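Local coordinates for glycine betaine/carnitine/choline ABC transporter (Staphylococcus aureus subsp. aureus Mu50, PDB 3O66), which probably binds glycine betaine, carnitine, choline or a related quaternary-amine solute outside the cell and hands it to an ABC importer for uptake, at residues T18-I23 and F112-A117; D74-G77 and A82-K85; K126-E131 and A137-D142; L145-S150 and D157-F162; L180-L185 and S197-I202. All coordinates share one frame; numbering follows the deposited sequence. Where two conformers were deposited one is given.

Contact 1 (T18-I23 and F112-A117); sequences TSESQI and FANTYA
E20 reaches from the first turn of helix 19-35 to the edge of the F112 ring and the amide of N114. Its CB points toward 112-117, and CG lies anti to the backbone N (chi1 -177°). With the chain extended beyond CG, the carboxylate is carried well clear of the helix. CD is the first atom to meet the other segment, 3.4 Å from N114 ND2. The branch that does most of the touching is OE2. It accepts a hydrogen bond from N114 ND2 at 2.9 Å, a bent one with an N-H...O angle of 142°, and the donor comes in from above the carboxylate plane, 41° out of it. The same OE2 lies 3.3 Å from F112 CE1, near the plane of the ring and at its edge, so the phenyl turns C-H rather than its face to the acid.

Partners beyond the two segments complete the grip: Y70 OH bonds to OE2, while T198 OG1 and N257 ND2 hold OE1. The buried carboxylate is therefore fixed in its rotation by bonds to both oxygens. At the start of the helix, T18 OG1 caps S21 N at 3.1 Å. A bound acetate, probably from the crystallisation liquor, lies about 3 Å from the nearest atom of the N114 side chain.

F112-A117 leaves one five-stranded sheet behind and runs into strand 116-120 of the other, while helix 19-35 belongs to the first lobe. This is one of the inter-lobe crossings, deep in the middle of the molecule, as in type II periplasmic binding proteins.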
# COMPACT_ATOMS: atom_id res chain seq x y z
N THR A 18 4.26 -3.42 9.54
CA THR A 18 4.85 -3.62 8.20
C THR A 18 5.93 -2.57 8.00
O THR A 18 5.82 -1.47 8.55
CB THR A 18 3.81 -3.46 7.09
OG1 THR A 18 3.31 -2.10 7.08
CG2 THR A 18 2.64 -4.43 7.28
N SER A 19 6.98 -2.91 7.27
CA SER A 19 8.04 -1.94 6.97
C SER A 19 7.48 -0.74 6.22
O SER A 19 7.86 0.39 6.48
CB SER A 19 9.18 -2.56 6.16
OG SER A 19 9.76 -3.58 6.94
N GLU A 20 6.55 -1.00 5.32
CA GLU A 20 5.93 0.03 4.55
C GLU A 20 5.30 1.13 5.42
O GLU A 20 5.57 2.34 5.23
CB GLU A 20 4.86 -0.59 3.67
CG GLU A 20 4.21 0.42 2.76
CD GLU A 20 3.46 -0.25 1.63
OE1 GLU A 20 4.12 -0.93 0.81
OE2 GLU A 20 2.23 -0.10 1.57
N SER A 21 4.45 0.72 6.34
CA SER A 21 3.83 1.65 7.28
C SER A 21 4.88 2.36 8.14
O SER A 21 4.78 3.58 8.39
CB SER A 21 2.80 0.94 8.15
OG SER A 21 2.34 1.82 9.15
N GLN A 22 5.90 1.61 8.58
CA GLN A 22 6.92 2.22 9.44
C GLN A 22 7.77 3.25 8.68
O GLN A 22 8.05 4.32 9.22
CB GLN A 22 7.76 1.16 10.13
CG GLN A 22 6.88 0.26 11.04
CD GLN A 22 7.62 -0.92 11.57
OE1 GLN A 22 8.52 -1.47 10.92
NE2 GLN A 22 7.25 -1.35 12.78
N ILE A 23 8.15 2.92 7.46
CA ILE A 23 8.87 3.88 6.58
C ILE A 23 8.10 5.20 6.42
O ILE A 23 8.63 6.30 6.74
CB ILE A 23 9.25 3.24 5.21
CG1 ILE A 23 10.27 2.12 5.41
CG2 ILE A 23 9.82 4.35 4.16
CD1 ILE A 23 10.37 1.15 4.19
N PHE A 112 1.37 5.49 -4.77
CA PHE A 112 1.38 4.04 -4.95
C PHE A 112 0.07 3.39 -4.47
O PHE A 112 -0.70 3.99 -3.72
CB PHE A 112 2.60 3.40 -4.23
CG PHE A 112 2.56 3.49 -2.70
CD1 PHE A 112 2.04 2.43 -1.94
CD2 PHE A 112 3.09 4.59 -2.03
CE1 PHE A 112 2.02 2.48 -0.55
CE2 PHE A 112 3.07 4.67 -0.63
CZ PHE A 112 2.55 3.60 0.12
N ALA A 113 -0.16 2.16 -4.95
CA ALA A 113 -1.20 1.26 -4.46
C ALA A 113 -0.57 -0.06 -3.97
O ALA A 113 0.37 -0.58 -4.59
CB ALA A 113 -2.22 0.99 -5.54
N ASN A 114 -1.07 -0.55 -2.83
CA ASN A 114 -0.65 -1.81 -2.23
C ASN A 114 -1.83 -2.77 -2.31
O ASN A 114 -2.75 -2.74 -1.47
CB ASN A 114 -0.21 -1.59 -0.78
CG ASN A 114 0.46 -2.82 -0.19
OD1 ASN A 114 0.41 -3.92 -0.77
ND2 ASN A 114 1.08 -2.65 0.97
N THR A 115 -1.83 -3.55 -3.40
CA THR A 115 -2.93 -4.42 -3.74
C THR A 115 -2.42 -5.82 -4.07
O THR A 115 -1.24 -6.02 -4.36
CB THR A 115 -3.72 -3.86 -4.95
OG1 THR A 115 -4.75 -4.80 -5.31
CG2 THR A 115 -2.78 -3.61 -6.18
N TYR A 116 -3.32 -6.80 -3.99
CA TYR A 116 -3.05 -8.09 -4.61
C TYR A 116 -2.83 -7.77 -6.09
O TYR A 116 -3.54 -6.94 -6.67
CB TYR A 116 -4.22 -9.06 -4.46
CG TYR A 116 -4.26 -9.88 -3.15
CD1 TYR A 116 -3.19 -9.90 -2.25
CD2 TYR A 116 -5.38 -10.64 -2.85
CE1 TYR A 116 -3.24 -10.65 -1.07
CE2 TYR A 116 -5.44 -11.42 -1.68
CZ TYR A 116 -4.37 -11.42 -0.80
OH TYR A 116 -4.47 -12.17 0.36
N ALA A 117 -1.84 -8.44 -6.68
CA ALA A 117 -1.51 -8.29 -8.07
C ALA A 117 -0.82 -9.54 -8.54
O ALA A 117 -0.02 -10.12 -7.80
CB ALA A 117 -0.57 -7.06 -8.28

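Contact 2 (D74-G77 and A82-K85); sequences DLTG and APIK
T76 OG1 bonds back to G72 O within its own helix, and that leaves the methyl branch to meet P83. With OG1 between the backbone N and the carbonyl carbon (chi1 65°), CG2 stands anti to the carbonyl carbon and leans over the start of the proline ring. It lies 3.6 Å from P83 N and 3.7 Å from P83 CD, a snug apolar fit against the A82-P83 peptide.

One residue earlier in the helix, L75 sends CD2 across the same strip of chain. This methyl sits 3.8 Å from A82 O and 4.2 Å from I84 CG1, touching both the A82 carbonyl and the I84 side chain. The contact closes a short turn-back: helix 71-76 ends, G77 is the first residue to leave helical geometry, and the chain doubles back as a loop before entering helix 87-102. A backbone hydrogen bond between L75 and E81 pins the base of that turn.

On the inner side, L75 also packs on T94 and I84 on A90 and A93, all from helix 87-102, so both aliphatic side chains also face that helix. T76 and P83 lie outward, on the surface. Further along, K85 NZ bonds to the carbonyl oxygens of Q215 and F216.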
# COMPACT_ATOMS: atom_id res chain seq x y z
N ASP A 74 -10.30 1.05 3.65
CA ASP A 74 -11.08 1.91 4.52
C ASP A 74 -12.51 2.22 4.02
O ASP A 74 -13.41 2.49 4.82
CB ASP A 74 -10.28 3.16 4.85
CG ASP A 74 -9.26 2.90 5.93
OD1 ASP A 74 -9.63 2.38 7.00
OD2 ASP A 74 -8.07 3.17 5.70
N LEU A 75 -12.70 2.16 2.70
CA LEU A 75 -14.02 2.34 2.11
C LEU A 75 -15.01 1.23 2.49
O LEU A 75 -16.18 1.52 2.73
CB LEU A 75 -13.96 2.49 0.58
CG LEU A 75 -15.27 2.77 -0.15
CD1 LEU A 75 -15.95 4.06 0.36
CD2 LEU A 75 -15.06 2.87 -1.64
N THR A 76 -14.56 -0.02 2.50
CA THR A 76 -15.44 -1.11 2.88
C THR A 76 -15.34 -1.48 4.37
O THR A 76 -16.23 -2.14 4.92
CB THR A 76 -15.23 -2.37 2.01
OG1 THR A 76 -13.92 -2.88 2.23
CG2 THR A 76 -15.43 -2.04 0.51
N GLY A 77 -14.25 -1.07 5.01
CA GLY A 77 -14.05 -1.33 6.42
C GLY A 77 -14.68 -0.21 7.23
O GLY A 77 -15.88 -0.22 7.48
N ALA A 82 -20.06 0.05 -0.03
CA ALA A 82 -19.80 -0.91 -1.09
C ALA A 82 -18.46 -0.58 -1.78
O ALA A 82 -18.09 0.58 -1.88
CB ALA A 82 -20.96 -0.90 -2.08
N PRO A 83 -17.73 -1.62 -2.26
CA PRO A 83 -16.49 -1.33 -3.00
C PRO A 83 -16.78 -0.58 -4.31
O PRO A 83 -17.81 -0.82 -4.93
CB PRO A 83 -15.94 -2.72 -3.33
CG PRO A 83 -17.07 -3.66 -3.13
CD PRO A 83 -17.94 -3.06 -2.08
N ILE A 84 -15.88 0.32 -4.70
CA ILE A 84 -15.98 1.01 -6.00
C ILE A 84 -14.75 0.60 -6.83
O ILE A 84 -13.63 0.69 -6.34
CB ILE A 84 -16.03 2.56 -5.82
CG1 ILE A 84 -17.38 2.98 -5.17
CG2 ILE A 84 -15.82 3.27 -7.17
CD1 ILE A 84 -17.49 4.45 -4.77
N LYS A 85 -14.95 0.14 -8.07
CA LYS A 85 -13.79 -0.30 -8.89
C LYS A 85 -12.97 0.83 -9.51
O LYS A 85 -11.75 0.70 -9.60
CB LYS A 85 -14.18 -1.31 -9.99
CG LYS A 85 -14.83 -2.62 -9.49
CD LYS A 85 -13.93 -3.33 -8.47
CE LYS A 85 -14.37 -4.76 -8.18
NZ LYS A 85 -14.37 -5.60 -9.41

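Contact 3 (K126-E131 and A137-D142); sequences KKYHLE and AKHSKD
Y128 and H139 meet because both side chains take the same first turn: CG stands anti to the carbonyl carbon and beside the backbone N, at chi1 -62° in the tyrosine and -51° in the histidine. Each CB points toward the opposite segment, and the rings arrive at the same place from chains whose CA atoms lie 7.7 Å apart.

The tyrosine offers one flank, the CD1 branch, to the flat of the imidazole. CD1 lies 3.5 Å from H139 ND1 and sits over the centre of that ring, 3.4 Å above its plane. The two rings are inclined at 42° with their centroids 4.6 Å apart, an oblique aromatic contact. Y128 CB joins in as a CH-pi donor over the imidazole face, 4.2 Å from its centroid. On the opposite face of H139 lies K138 CB, so the imidazole is held flat between a neighbouring methylene and the tyrosine. K127 CG covers one face of the Y128 ring in the same way, 3.9 Å above its plane.

Just after Y128 the helix is left through H129, which has positive phi. On the other side D142 N bonds back to H139 O at 3.0 Å, curling the chain after the histidine, and S140 OG is held by D169 O.

What the ring pair joins is the end of helix 122-128 to the loop that leads into strand 144-148: surface packing at the outer end of the second lobe, in a connection between two strands of one sheet.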
# COMPACT_ATOMS: atom_id res chain seq x y z
N LYS A 126 8.94 -11.82 -20.72
CA LYS A 126 9.50 -11.73 -22.08
C LYS A 126 9.02 -12.88 -22.95
O LYS A 126 8.68 -12.68 -24.12
CB LYS A 126 11.04 -11.71 -22.07
CG LYS A 126 11.67 -10.33 -21.84
CD LYS A 126 13.22 -10.45 -21.65
CE LYS A 126 13.60 -10.62 -20.16
NZ LYS A 126 14.78 -11.51 -19.89
N LYS A 127 8.99 -14.09 -22.38
CA LYS A 127 8.68 -15.32 -23.11
C LYS A 127 7.26 -15.25 -23.66
O LYS A 127 7.00 -15.65 -24.78
CB LYS A 127 8.83 -16.54 -22.19
CG LYS A 127 8.57 -17.90 -22.85
CD LYS A 127 8.93 -19.02 -21.85
CE LYS A 127 8.40 -20.39 -22.28
NZ LYS A 127 8.94 -20.83 -23.58
N TYR A 128 6.35 -14.72 -22.85
CA TYR A 128 4.93 -14.74 -23.13
C TYR A 128 4.35 -13.34 -23.43
O TYR A 128 3.14 -13.20 -23.58
CB TYR A 128 4.17 -15.41 -21.96
CG TYR A 128 4.53 -16.86 -21.72
CD1 TYR A 128 4.20 -17.86 -22.65
CD2 TYR A 128 5.18 -17.23 -20.55
CE1 TYR A 128 4.53 -19.21 -22.41
CE2 TYR A 128 5.51 -18.56 -20.31
CZ TYR A 128 5.19 -19.53 -21.24
OH TYR A 128 5.53 -20.81 -20.95
N HIS A 129 5.23 -12.33 -23.51
CA HIS A 129 4.85 -10.95 -23.82
C HIS A 129 3.75 -10.42 -22.90
O HIS A 129 2.68 -9.96 -23.36
CB HIS A 129 4.47 -10.83 -25.31
CG HIS A 129 5.46 -11.48 -26.23
ND1 HIS A 129 6.71 -10.96 -26.45
CD2 HIS A 129 5.39 -12.62 -26.95
CE1 HIS A 129 7.37 -11.74 -27.29
NE2 HIS A 129 6.59 -12.76 -27.61
N LEU A 130 4.03 -10.46 -21.59
CA LEU A 130 3.03 -10.17 -20.57
C LEU A 130 3.07 -8.74 -20.06
O LEU A 130 4.09 -8.29 -19.54
CB LEU A 130 3.17 -11.15 -19.37
CG LEU A 130 3.17 -12.65 -19.69
CD1 LEU A 130 3.38 -13.51 -18.42
CD2 LEU A 130 1.87 -13.07 -20.42
N GLU A 131 1.94 -8.05 -20.16
CA GLU A 131 1.78 -6.71 -19.56
C GLU A 131 0.56 -6.66 -18.64
O GLU A 131 0.57 -6.00 -17.60
CB GLU A 131 1.67 -5.65 -20.67
CG GLU A 131 3.01 -5.33 -21.31
CD GLU A 131 3.95 -4.56 -20.36
OE1 GLU A 131 3.47 -3.94 -19.38
OE2 GLU A 131 5.18 -4.57 -20.61
N ALA A 137 -4.07 -15.27 -20.63
CA ALA A 137 -5.17 -16.15 -21.10
C ALA A 137 -4.71 -17.34 -21.95
O ALA A 137 -5.12 -18.47 -21.68
CB ALA A 137 -6.23 -15.37 -21.84
N LYS A 138 -3.88 -17.09 -22.96
CA LYS A 138 -3.49 -18.16 -23.92
C LYS A 138 -2.63 -19.24 -23.27
O LYS A 138 -2.52 -20.37 -23.78
CB LYS A 138 -2.65 -17.61 -25.07
CG LYS A 138 -3.39 -16.94 -26.20
CD LYS A 138 -2.35 -16.53 -27.27
CE LYS A 138 -2.87 -15.45 -28.18
NZ LYS A 138 -3.80 -16.03 -29.16
N HIS A 139 -1.99 -18.89 -22.16
CA HIS A 139 -0.86 -19.65 -21.64
C HIS A 139 -1.13 -20.28 -20.29
O HIS A 139 -0.36 -21.14 -19.83
CB HIS A 139 0.36 -18.73 -21.49
CG HIS A 139 0.66 -17.95 -22.73
ND1 HIS A 139 1.03 -18.55 -23.92
CD2 HIS A 139 0.63 -16.62 -22.98
CE1 HIS A 139 1.22 -17.63 -24.84
NE2 HIS A 139 0.98 -16.45 -24.30
N SER A 140 -2.21 -19.83 -19.65
CA SER A 140 -2.43 -20.12 -18.23
C SER A 140 -2.56 -21.63 -17.95
O SER A 140 -2.13 -22.11 -16.90
CB SER A 140 -3.61 -19.30 -17.69
OG SER A 140 -4.83 -19.68 -18.31
N LYS A 141 -3.08 -22.38 -18.93
CA LYS A 141 -3.30 -23.82 -18.82
C LYS A 141 -2.01 -24.59 -18.58
O LYS A 141 -2.03 -25.68 -18.03
CB LYS A 141 -3.99 -24.38 -20.07
CG LYS A 141 -3.20 -24.15 -21.35
CD LYS A 141 -3.97 -24.57 -22.59
CE LYS A 141 -3.39 -23.88 -23.83
NZ LYS A 141 -4.01 -24.44 -25.08
N ASP A 142 -0.89 -24.00 -18.98
CA ASP A 142 0.41 -24.64 -18.84
C ASP A 142 1.24 -24.01 -17.72
O ASP A 142 2.42 -24.34 -17.55
CB ASP A 142 1.16 -24.56 -20.19
CG ASP A 142 0.41 -25.26 -21.32
OD1 ASP A 142 -0.12 -26.37 -21.09
OD2 ASP A 142 0.36 -24.69 -22.44

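Contact 4 (L145-S150 and D157-F162); sequences LGMDSS and DGYEGF
Strand 145-148 and the first turn of helix 159-166 lie with M147 CA and Y159 CA 9.1 Å apart, a spacing that side chains alone must fill. Together with strand 172-176, which runs parallel to 144-148 and next to it, they form a beta-alpha-beta unit of the second lobe, the helix packing on the sheet through the Y159 ring.

M147, present as selenomethionine, puts its terminal methyl over one face of that ring. CG sits between the backbone N and the carbonyl carbon (chi1 70°) and the chain bends twice more, which curls CE round to meet the tyrosine. CE lies 4.0 Å from Y159 CG, offset from the ring centre toward the rim, yet the direction from the centroid is only 16° off the normal: a CH-pi contact. The side chains of M147 and Y159 cross at about a right angle.

L145, two residues back on the same side of the strand, touches the ring further out, with CD2 4.1 Å from Y159 CE1. The strand thus supplies two apolar supports to a buried ring, and V173 of strand 172-176 touches it as well.

Behind the ring, G158 takes the N-cap position, and F162 N donates to G158 O at 3.0 Å to start the helix. At the end of the strand the chain turns in an Asx turn, D148 OD2 accepting from S150 N. The phenol oxygen is not left wanting in this interior, since Y159 OH bonds to F170 N.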
# COMPACT_ATOMS: atom_id res chain seq x y z
N LEU A 145 0.35 -21.30 -10.80
CA LEU A 145 -0.01 -20.15 -9.95
C LEU A 145 0.17 -20.42 -8.43
O LEU A 145 -0.29 -21.44 -7.93
CB LEU A 145 -1.46 -19.71 -10.19
CG LEU A 145 -2.02 -18.53 -9.38
CD1 LEU A 145 -1.27 -17.21 -9.66
CD2 LEU A 145 -3.52 -18.37 -9.67
N GLY A 146 0.83 -19.50 -7.74
CA GLY A 146 0.88 -19.49 -6.25
C GLY A 146 0.06 -18.31 -5.76
O GLY A 146 0.18 -17.20 -6.31
N MSE A 147 -0.77 -18.52 -4.73
CA MSE A 147 -1.55 -17.43 -4.12
C MSE A 147 -1.65 -17.64 -2.61
O MSE A 147 -1.44 -18.76 -2.14
CB MSE A 147 -2.97 -17.37 -4.73
CG MSE A 147 -3.84 -18.53 -4.33
SE MSE A 147 -3.42 -20.07 -5.43
CE MSE A 147 -5.02 -19.92 -6.57
N ASP A 148 -1.98 -16.60 -1.86
CA ASP A 148 -2.29 -16.75 -0.44
C ASP A 148 -3.38 -17.81 -0.24
O ASP A 148 -4.36 -17.82 -0.98
CB ASP A 148 -2.80 -15.45 0.18
CG ASP A 148 -3.02 -15.57 1.67
OD1 ASP A 148 -2.03 -15.56 2.44
OD2 ASP A 148 -4.17 -15.74 2.09
N SER A 149 -3.22 -18.68 0.76
CA SER A 149 -4.28 -19.65 1.08
C SER A 149 -5.68 -19.03 1.34
O SER A 149 -6.70 -19.60 0.98
CB SER A 149 -3.85 -20.64 2.18
OG SER A 149 -3.09 -20.04 3.22
N SER A 150 -5.73 -17.84 1.94
CA SER A 150 -7.05 -17.21 2.22
C SER A 150 -7.81 -16.80 0.95
O SER A 150 -8.99 -16.45 1.01
CB SER A 150 -6.91 -16.03 3.17
N ASP A 157 -14.87 -12.86 -4.17
CA ASP A 157 -13.76 -12.10 -4.75
C ASP A 157 -12.41 -12.83 -4.65
O ASP A 157 -11.33 -12.21 -4.64
CB ASP A 157 -13.71 -10.66 -4.21
CG ASP A 157 -13.60 -10.59 -2.68
OD1 ASP A 157 -12.52 -10.92 -2.14
OD2 ASP A 157 -14.58 -10.17 -2.03
N GLY A 158 -12.49 -14.17 -4.58
CA GLY A 158 -11.31 -15.03 -4.58
C GLY A 158 -11.11 -15.68 -5.95
O GLY A 158 -11.53 -15.13 -6.97
N TYR A 159 -10.48 -16.85 -5.95
CA TYR A 159 -10.11 -17.53 -7.20
C TYR A 159 -11.31 -17.87 -8.11
O TYR A 159 -11.22 -17.71 -9.33
CB TYR A 159 -9.26 -18.78 -6.91
CG TYR A 159 -8.70 -19.46 -8.15
CD1 TYR A 159 -8.02 -18.72 -9.12
CD2 TYR A 159 -8.82 -20.84 -8.33
CE1 TYR A 159 -7.51 -19.33 -10.27
CE2 TYR A 159 -8.29 -21.47 -9.48
CZ TYR A 159 -7.65 -20.69 -10.44
OH TYR A 159 -7.12 -21.25 -11.58
N GLU A 160 -12.43 -18.33 -7.53
CA GLU A 160 -13.61 -18.67 -8.35
C GLU A 160 -14.11 -17.46 -9.11
O GLU A 160 -14.37 -17.55 -10.30
CB GLU A 160 -14.75 -19.32 -7.53
CG GLU A 160 -14.41 -20.70 -6.97
CD GLU A 160 -14.00 -21.73 -8.05
OE1 GLU A 160 -14.69 -21.84 -9.09
OE2 GLU A 160 -12.98 -22.43 -7.85
N GLY A 161 -14.21 -16.32 -8.42
CA GLY A 161 -14.64 -15.07 -9.03
C GLY A 161 -13.66 -14.57 -10.08
O GLY A 161 -14.08 -14.03 -11.09
N PHE A 162 -12.36 -14.76 -9.83
CA PHE A 162 -11.33 -14.35 -10.78
C PHE A 162 -11.44 -15.14 -12.09
O PHE A 162 -11.31 -14.57 -13.17
CB PHE A 162 -9.92 -14.51 -10.19
CG PHE A 162 -8.83 -14.54 -11.23
CD1 PHE A 162 -8.20 -13.37 -11.64
CD2 PHE A 162 -8.45 -15.75 -11.82
CE1 PHE A 162 -7.20 -13.40 -12.62
CE2 PHE A 162 -7.45 -15.79 -12.81
CZ PHE A 162 -6.83 -14.62 -13.21

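Contact 5 (L180-L185 and S197-I202); sequences LVYDAL and STDGRI. With ACT (acetate ion), chain D.
The D199 carboxylate lies almost flat on the Y182 ring, the two planes only 14° apart. D199 CG rides 3.4 Å above the ring, offset toward its rim, and D199 CB makes a CH-pi contact on the same face. V181 CG2 covers the opposite face.

What holds the acid in place is R201. Its guanidinium takes D199 side-on: NE reaches OD2 at 2.9 Å and NH1 reaches OD1 at 3.1 Å, both on the syn side, in a bidentate salt bridge. R201 N also donates to OD2, from the anti side and the other face of the carboxylate plane, so this oxygen caps the helix as well as pairing with the charge. The bend at chi3 (-70°) folds the arginine back onto its own acid, and Y182 CD2 then lies over one face of the guanidinium, 3.4 Å from R201 NE, the two planes 21° apart.

Water links the remaining polar ends: one joins Y182 OH to D199 OD1, another R201 NH2 to D183 OD2. Y182 OH is also bonded to Y196 N, and D183 OD1 to Y205 OH. D199 OD1 lies 3.4 Å from the methyl carbon, CH3, of the bound acetate.

Helix 181-186, which precedes strand 192-196 in the chain, packs here against the start of helix 200-204, which follows it, and Y182 and I202 both rest on M119 of the adjoining strand 116-120.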
# COMPACT_ATOMS: atom_id res chain seq x y z
N LEU A 180 5.83 -16.08 1.03
CA LEU A 180 6.72 -17.00 0.32
C LEU A 180 6.57 -17.06 -1.22
O LEU A 180 7.39 -17.73 -1.88
CB LEU A 180 6.60 -18.41 0.91
CG LEU A 180 6.97 -18.56 2.39
CD1 LEU A 180 7.04 -20.05 2.77
CD2 LEU A 180 8.29 -17.87 2.67
N VAL A 181 5.58 -16.37 -1.80
CA VAL A 181 5.34 -16.43 -3.25
C VAL A 181 6.46 -15.77 -4.07
O VAL A 181 6.72 -16.21 -5.20
CB VAL A 181 3.92 -15.88 -3.68
CG1 VAL A 181 2.81 -16.60 -2.92
CG2 VAL A 181 3.82 -14.34 -3.55
N TYR A 182 7.13 -14.75 -3.51
CA TYR A 182 8.19 -14.02 -4.23
C TYR A 182 9.39 -14.90 -4.48
O TYR A 182 9.87 -14.97 -5.62
CB TYR A 182 8.59 -12.72 -3.51
CG TYR A 182 7.37 -11.98 -3.05
CD1 TYR A 182 6.58 -11.24 -3.95
CD2 TYR A 182 6.96 -12.10 -1.71
CE1 TYR A 182 5.43 -10.60 -3.53
CE2 TYR A 182 5.81 -11.46 -1.27
CZ TYR A 182 5.05 -10.72 -2.16
OH TYR A 182 3.90 -10.13 -1.64
N ASP A 183 9.85 -15.59 -3.45
CA ASP A 183 10.96 -16.52 -3.61
C ASP A 183 10.58 -17.76 -4.44
O ASP A 183 11.40 -18.26 -5.21
CB ASP A 183 11.53 -16.90 -2.25
CG ASP A 183 12.21 -15.74 -1.56
OD1 ASP A 183 13.03 -15.06 -2.21
OD2 ASP A 183 11.92 -15.48 -0.38
N ALA A 184 9.34 -18.23 -4.30
CA ALA A 184 8.86 -19.36 -5.10
C ALA A 184 8.84 -19.00 -6.61
O ALA A 184 9.15 -19.81 -7.49
CB ALA A 184 7.48 -19.81 -4.60
N LEU A 185 8.50 -17.76 -6.90
CA LEU A 185 8.59 -17.26 -8.28
C LEU A 185 10.06 -17.11 -8.73
O LEU A 185 10.45 -17.53 -9.83
CB LEU A 185 7.83 -15.94 -8.37
CG LEU A 185 7.24 -15.35 -9.63
CD1 LEU A 185 6.36 -16.34 -10.43
CD2 LEU A 185 6.47 -14.05 -9.26
N SER A 197 1.58 -5.76 -4.31
CA SER A 197 2.22 -4.96 -5.37
C SER A 197 3.36 -4.05 -4.92
O SER A 197 4.02 -3.45 -5.77
CB SER A 197 1.15 -4.13 -6.08
OG SER A 197 0.59 -3.22 -5.14
N THR A 198 3.60 -3.92 -3.61
CA THR A 198 4.72 -3.09 -3.16
C THR A 198 5.83 -3.87 -2.46
O THR A 198 6.76 -3.26 -1.88
CB THR A 198 4.30 -1.93 -2.22
OG1 THR A 198 3.65 -2.48 -1.06
CG2 THR A 198 3.42 -0.91 -2.91
N ASP A 199 5.74 -5.20 -2.47
CA ASP A 199 6.74 -6.00 -1.75
C ASP A 199 8.15 -5.69 -2.26
O ASP A 199 8.38 -5.65 -3.47
CB ASP A 199 6.42 -7.52 -1.81
CG ASP A 199 7.25 -8.30 -0.84
OD1 ASP A 199 6.76 -8.56 0.29
OD2 ASP A 199 8.43 -8.59 -1.16
N GLY A 200 9.08 -5.45 -1.35
CA GLY A 200 10.46 -5.17 -1.72
C GLY A 200 11.11 -6.22 -2.62
O GLY A 200 12.07 -5.94 -3.35
N ARG A 201 10.64 -7.45 -2.56
CA ARG A 201 11.25 -8.49 -3.38
C ARG A 201 10.94 -8.28 -4.85
O ARG A 201 11.64 -8.82 -5.73
CB ARG A 201 10.92 -9.89 -2.86
CG ARG A 201 11.69 -10.21 -1.56
CD ARG A 201 11.06 -11.34 -0.78
NE ARG A 201 9.76 -10.95 -0.20
CZ ARG A 201 9.27 -11.50 0.91
NH1 ARG A 201 8.10 -11.12 1.40
NH2 ARG A 201 9.97 -12.46 1.52
N ILE A 202 9.91 -7.49 -5.14
CA ILE A 202 9.65 -7.13 -6.53
C ILE A 202 10.84 -6.34 -7.07
O ILE A 202 11.27 -6.54 -8.21
CB ILE A 202 8.34 -6.32 -6.67
CG1 ILE A 202 7.12 -7.20 -6.33
CG2 ILE A 202 8.24 -5.77 -8.07
CD1 ILE A 202 5.84 -6.41 -6.07
C ACT D . 4.07 -5.24 0.76
O ACT D . 3.28 -4.84 -0.15
OXT ACT D . 4.88 -4.40 1.26
CH3 ACT D . 4.04 -6.67 1.24
O HOH W 1 4.09 -9.56 0.94
O HOH W 2 13.02 -13.57 1.13

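Contacts 1 and 5 lie closest together, their centres about 12 Å apart: E20 OE1 and T198 OG1 approach to 2.5 Å, probably hydrogen-bonded, and T115 O meets S197 N at 2.8 Å. The acetate, probably from the crystallisation liquor, lies beside N114, T198 and D199 and may mark the ligand pocket between the lobes. Contact 4 is tied to contact 1 by packing of Y116 OH on D148 CB at 3.7 Å, and both reach the second-lobe sheet. Contact 3, in series just before contact 4, lies at the outer end of that lobe, about 27 Å from contact 1 between centres. Contact 2 is nested within the chain loop closed by contact 1, with centres about 18 Å apart.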